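Local coordinates for cellulose-binding protein (PDB 2YHG) that probably hydrolyses glycosidic bonds and binds polysaccharide, this chain being the C-terminal part of the protein, with a calcium-binding nucleoside hydrolase-like domain, at residues Arg30-Asp36 with Val146-Gly152. Residues are numbered along the deposited sequence; the frame is centred on the assembly and turned at random. Where two conformers were deposited one is given.
Sequences RVIHTTD and VWATCWG. With CA (calcium ion), chain B.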
ATOM      1  N   ARG A  30       3.535   2.912   8.298  1.00  8.87           N
ATOM      2  CA  ARG A  30       4.036   1.715   8.962  1.00  8.99           C
ATOM      3  C   ARG A  30       3.296   0.512   8.412  1.00  8.79           C
ATOM      4  O   ARG A  30       2.063   0.472   8.467  1.00  9.02           O
ATOM      5  CB  ARG A  30       3.782   1.821  10.458  1.00  8.60           C
ATOM      6  CG  ARG A  30       4.435   3.039  11.140  1.00  9.53           C
ATOM      7  CD  ARG A  30       4.031   3.150  12.589  1.00  9.91           C
ATOM      8  NE  ARG A  30       4.498   1.999  13.351  1.00 10.23           N
ATOM      9  CZ  ARG A  30       4.029   1.658  14.543  1.00 10.87           C
ATOM     10  NH1 ARG A  30       3.006   2.338  15.086  1.00 13.24           N
ATOM     11  NH2 ARG A  30       4.550   0.640  15.181  1.00 12.81           N
ATOM     12  N   VAL A  31       4.039  -0.499   7.999  1.00  8.10           N
ATOM     13  CA  VAL A  31       3.421  -1.663   7.364  0.50  7.78           C
ATOM     14  C   VAL A  31       4.121  -2.941   7.802  1.00  8.10           C
ATOM     15  O   VAL A  31       5.358  -3.009   7.868  1.00  8.70           O
ATOM     16  CB  VAL A  31       3.448  -1.549   5.826  0.50  9.02           C
ATOM     17  CG1 VAL A  31       2.649  -2.710   5.193  0.50 10.05           C
ATOM     18  CG2 VAL A  31       2.886  -0.240   5.342  0.50  9.66           C
ATOM     19  N   ILE A  32       3.316  -3.980   8.064  1.00  7.05           N
ATOM     20  CA  ILE A  32       3.762  -5.313   8.340  1.00  7.33           C
ATOM     21  C   ILE A  32       3.059  -6.206   7.311  1.00  6.79           C
ATOM     22  O   ILE A  32       1.835  -6.163   7.199  1.00  7.72           O
ATOM     23  CB  ILE A  32       3.333  -5.726   9.757  1.00  7.33           C
ATOM     24  CG1 ILE A  32       4.081  -4.891  10.799  1.00  8.88           C
ATOM     25  CG2 ILE A  32       3.503  -7.226   9.971  1.00  8.39           C
ATOM     26  CD1 ILE A  32       3.493  -4.997  12.194  1.00 10.21           C
ATOM     27  N   HIS A  33       3.817  -7.070   6.639  1.00  6.11           N
ATOM     28  CA  HIS A  33       3.249  -8.014   5.687  1.00  6.36           C
ATOM     29  C   HIS A  33       3.269  -9.405   6.252  1.00  6.31           C
ATOM     30  O   HIS A  33       4.263  -9.857   6.815  1.00  7.31           O
ATOM     31  CB  HIS A  33       4.000  -7.996   4.380  1.00  6.66           C
ATOM     32  CG  HIS A  33       3.948  -6.686   3.711  1.00  6.51           C
ATOM     33  ND1 HIS A  33       2.747  -6.083   3.407  1.00  7.87           N
ATOM     34  CD2 HIS A  33       4.935  -5.873   3.258  1.00  7.19           C
ATOM     35  CE1 HIS A  33       3.021  -4.951   2.779  1.00  7.94           C
ATOM     36  NE2 HIS A  33       4.334  -4.786   2.690  1.00  8.29           N
ATOM     37  N   THR A  34       2.163 -10.121   6.046  1.00  5.98           N
ATOM     38  CA  THR A  34       2.122 -11.561   6.261  1.00  5.80           C
ATOM     39  C   THR A  34       1.880 -12.227   4.921  1.00  5.99           C
ATOM     40  O   THR A  34       1.091 -11.724   4.112  1.00  6.71           O
ATOM     41  CB  THR A  34       1.079 -11.978   7.329  1.00  5.87           C
ATOM     42  OG1 THR A  34      -0.271 -12.041   6.797  1.00  6.54           O
ATOM     43  CG2 THR A  34       1.090 -11.058   8.544  1.00  7.53           C
ATOM     44  N   THR A  35       2.616 -13.295   4.630  1.00  6.92           N
ATOM     45  CA  THR A  35       2.653 -13.839   3.270  1.00  7.64           C
ATOM     46  C   THR A  35       2.766 -15.358   3.305  1.00  8.20           C
ATOM     47  O   THR A  35       3.614 -15.924   4.045  1.00  8.31           O
ATOM     48  CB  THR A  35       3.816 -13.228   2.435  1.00  7.71           C
ATOM     49  OG1 THR A  35       4.024 -14.025   1.263  1.00  9.18           O
ATOM     50  CG2 THR A  35       5.150 -13.182   3.200  1.00  9.50           C
ATOM     51  N   ASP A  36       1.984 -16.013   2.471  1.00  6.82           N
ATOM     52  CA  ASP A  36       2.008 -17.462   2.322  1.00  6.49           C
ATOM     53  C   ASP A  36       2.987 -17.908   1.260  1.00  6.61           C
ATOM     54  O   ASP A  36       2.636 -18.587   0.297  1.00  7.67           O
ATOM     55  CB  ASP A  36       0.611 -18.006   2.013  1.00  8.26           C
ATOM     56  CG  ASP A  36       0.029 -17.426   0.703  1.00  7.81           C
ATOM     57  OD1 ASP A  36       0.393 -16.355   0.265  1.00 10.42           O
ATOM     58  OD2 ASP A  36      -0.849 -18.135   0.108  1.00 10.79           O
ATOM     59  N   VAL A 146      -0.572   1.261  12.397  1.00  8.91           N
ATOM     60  CA  VAL A 146       0.143   0.299  11.624  0.50  9.00           C
ATOM     61  C   VAL A 146      -0.769  -0.628  10.865  1.00  7.66           C
ATOM     62  O   VAL A 146      -1.855  -1.038  11.304  1.00  8.25           O
ATOM     63  CB  VAL A 146       1.143  -0.435  12.479  0.50  9.24           C
ATOM     64  CG1 VAL A 146       0.433  -1.125  13.582  0.50 10.43           C
ATOM     65  CG2 VAL A 146       2.010  -1.378  11.659  0.50  9.38           C
ATOM     66  N   TRP A 147      -0.365  -0.820   9.612  1.00  6.98           N
ATOM     67  CA  TRP A 147      -1.037  -1.721   8.707  1.00  6.54           C
ATOM     68  C   TRP A 147      -0.458  -3.104   8.854  1.00  6.74           C
ATOM     69  O   TRP A 147       0.762  -3.284   8.877  1.00  7.98           O
ATOM     70  CB  TRP A 147      -0.873  -1.286   7.267  1.00  8.17           C
ATOM     71  CG  TRP A 147      -1.650  -0.072   6.954  1.00  8.17           C
ATOM     72  CD1 TRP A 147      -1.315   1.227   7.251  1.00  9.16           C
ATOM     73  CD2 TRP A 147      -2.967  -0.025   6.409  1.00  7.62           C
ATOM     74  NE1 TRP A 147      -2.350   2.060   6.944  1.00  8.87           N
ATOM     75  CE2 TRP A 147      -3.376   1.327   6.424  1.00  8.33           C
ATOM     76  CE3 TRP A 147      -3.856  -0.992   5.937  1.00  8.11           C
ATOM     77  CZ2 TRP A 147      -4.638   1.713   5.995  1.00  8.41           C
ATOM     78  CZ3 TRP A 147      -5.091  -0.606   5.486  1.00  8.63           C
ATOM     79  CH2 TRP A 147      -5.480   0.753   5.534  1.00  9.14           C
ATOM     80  N   ALA A 148      -1.340  -4.096   8.908  1.00  6.47           N
ATOM     81  CA  ALA A 148      -0.950  -5.497   8.773  1.00  6.54           C
ATOM     82  C   ALA A 148      -1.691  -6.062   7.583  1.00  6.30           C
ATOM     83  O   ALA A 148      -2.888  -5.847   7.450  1.00  7.36           O
ATOM     84  CB  ALA A 148      -1.203  -6.294  10.052  1.00  8.08           C
ATOM     85  N   THR A 149      -0.987  -6.777   6.719  1.00  6.32           N
ATOM     86  CA  THR A 149      -1.563  -7.217   5.475  1.00  6.31           C
ATOM     87  C   THR A 149      -1.629  -8.732   5.398  1.00  6.22           C
ATOM     88  O   THR A 149      -0.847  -9.465   6.035  1.00  6.55           O
ATOM     89  CB  THR A 149      -0.834  -6.649   4.276  1.00  7.19           C
ATOM     90  OG1 THR A 149       0.402  -7.355   4.149  1.00  7.71           O
ATOM     91  CG2 THR A 149      -0.600  -5.136   4.419  1.00  8.23           C
ATOM     92  N   CYS A 150      -2.540  -9.207   4.563  1.00  5.94           N
ATOM     93  CA  CYS A 150      -2.736 -10.628   4.295  1.00  5.98           C
ATOM     94  C   CYS A 150      -2.486 -10.896   2.818  1.00  5.55           C
ATOM     95  O   CYS A 150      -3.364 -10.709   1.971  1.00  6.32           O
ATOM     96  CB  CYS A 150      -4.159 -11.069   4.669  1.00  6.38           C
ATOM     97  SG  CYS A 150      -4.730 -10.259   6.174  1.00  6.60           S
ATOM     98  N   TRP A 151      -1.261 -11.307   2.490  1.00  5.44           N
ATOM     99  CA  TRP A 151      -0.963 -11.789   1.155  1.00  5.72           C
ATOM    100  C   TRP A 151      -1.424 -13.230   0.979  1.00  6.00           C
ATOM    101  O   TRP A 151      -1.646 -13.681  -0.157  1.00  7.18           O
ATOM    102  CB  TRP A 151       0.522 -11.669   0.814  1.00  6.05           C
ATOM    103  CG  TRP A 151       1.132 -10.303   0.849  1.00  5.73           C
ATOM    104  CD1 TRP A 151       0.616  -9.159   1.399  1.00  6.76           C
ATOM    105  CD2 TRP A 151       2.440  -9.987   0.406  1.00  5.79           C
ATOM    106  NE1 TRP A 151       1.529  -8.125   1.278  1.00  7.02           N
ATOM    107  CE2 TRP A 151       2.677  -8.629   0.702  1.00  6.52           C
ATOM    108  CE3 TRP A 151       3.443 -10.735  -0.220  1.00  6.35           C
ATOM    109  CZ2 TRP A 151       3.894  -8.014   0.431  1.00  7.27           C
ATOM    110  CZ3 TRP A 151       4.664 -10.132  -0.470  1.00  7.32           C
ATOM    111  CH2 TRP A 151       4.882  -8.785  -0.159  1.00  7.55           C
ATOM    112  N   GLY A 152      -1.515 -13.951   2.088  1.00  6.30           N
ATOM    113  CA  GLY A 152      -2.236 -15.210   2.204  1.00  6.72           C
ATOM    114  C   GLY A 152      -3.403 -14.962   3.158  1.00  5.40           C
ATOM    115  O   GLY A 152      -4.176 -14.026   2.981  1.00  5.99           O
TER
HETATM  116 CA    CA B1934      -0.133 -14.731  -1.691  0.50  7.64          CA
HETATM  117  O   HOH W   1      -0.800 -14.013   4.760  1.00  7.04           O
HETATM  118  O   HOH W   2      -1.683 -16.670  -1.828  1.00 13.30           O
HETATM  119  O   HOH W   3      -0.766 -15.366  -4.104  1.00 85.44           O
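R30 and V146 open a pair of parallel strands that illustrates how the C-terminal ends of neighbouring strands in a Rossmann-like parallel sheet build a metal site. The R30 guanidinium carries V146 CB over one face, while E60 holds its NE in a salt bridge; the backbone O of R30 accepts the N-H of W147. V31 and T149 share one face of the sheet. I32 then bonds in both directions, its N to W147 O and its O to T149 N, and its side chain lies beside V146 on the other face. H33 has its ring turned back beside the backbone N (chi1 -62°), which brings ND1 to T149 OG1 near the ring plane. The two atoms form a 2.8 Å hydrogen bond in which either could be the donor. W151 CZ2 lies over one face of the imidazole, the two rings inclined at 47°. With NE2 bonded to Q50, the imidazole is fixed in rotation from both nitrogens. T34 grips T149 O twice: its N comes from above the carbonyl plane at 3.1 Å, whereas OG1 donates within that plane at 2.7 Å. A water joins T34 OG1 to G152 N, and T34 O receives W151 N. T35 lays CB and OG1 near W151 CE3 (each 3.7 Å) and bonds D43, a calcium ligand, as a second-shell residue. D36 OD1 reaches the calcium ion at 2.6 Å, next to W151 O; D43, D244 and waters also bind the ion, as in the calcium site of nucleoside hydrolases. Both strands are interior to the six-stranded parallel sheet: strand 58-64 flanks 30-35, strand 180-185 flanks 146-150, and helix 129-139 packs on the face bearing I32 and V146.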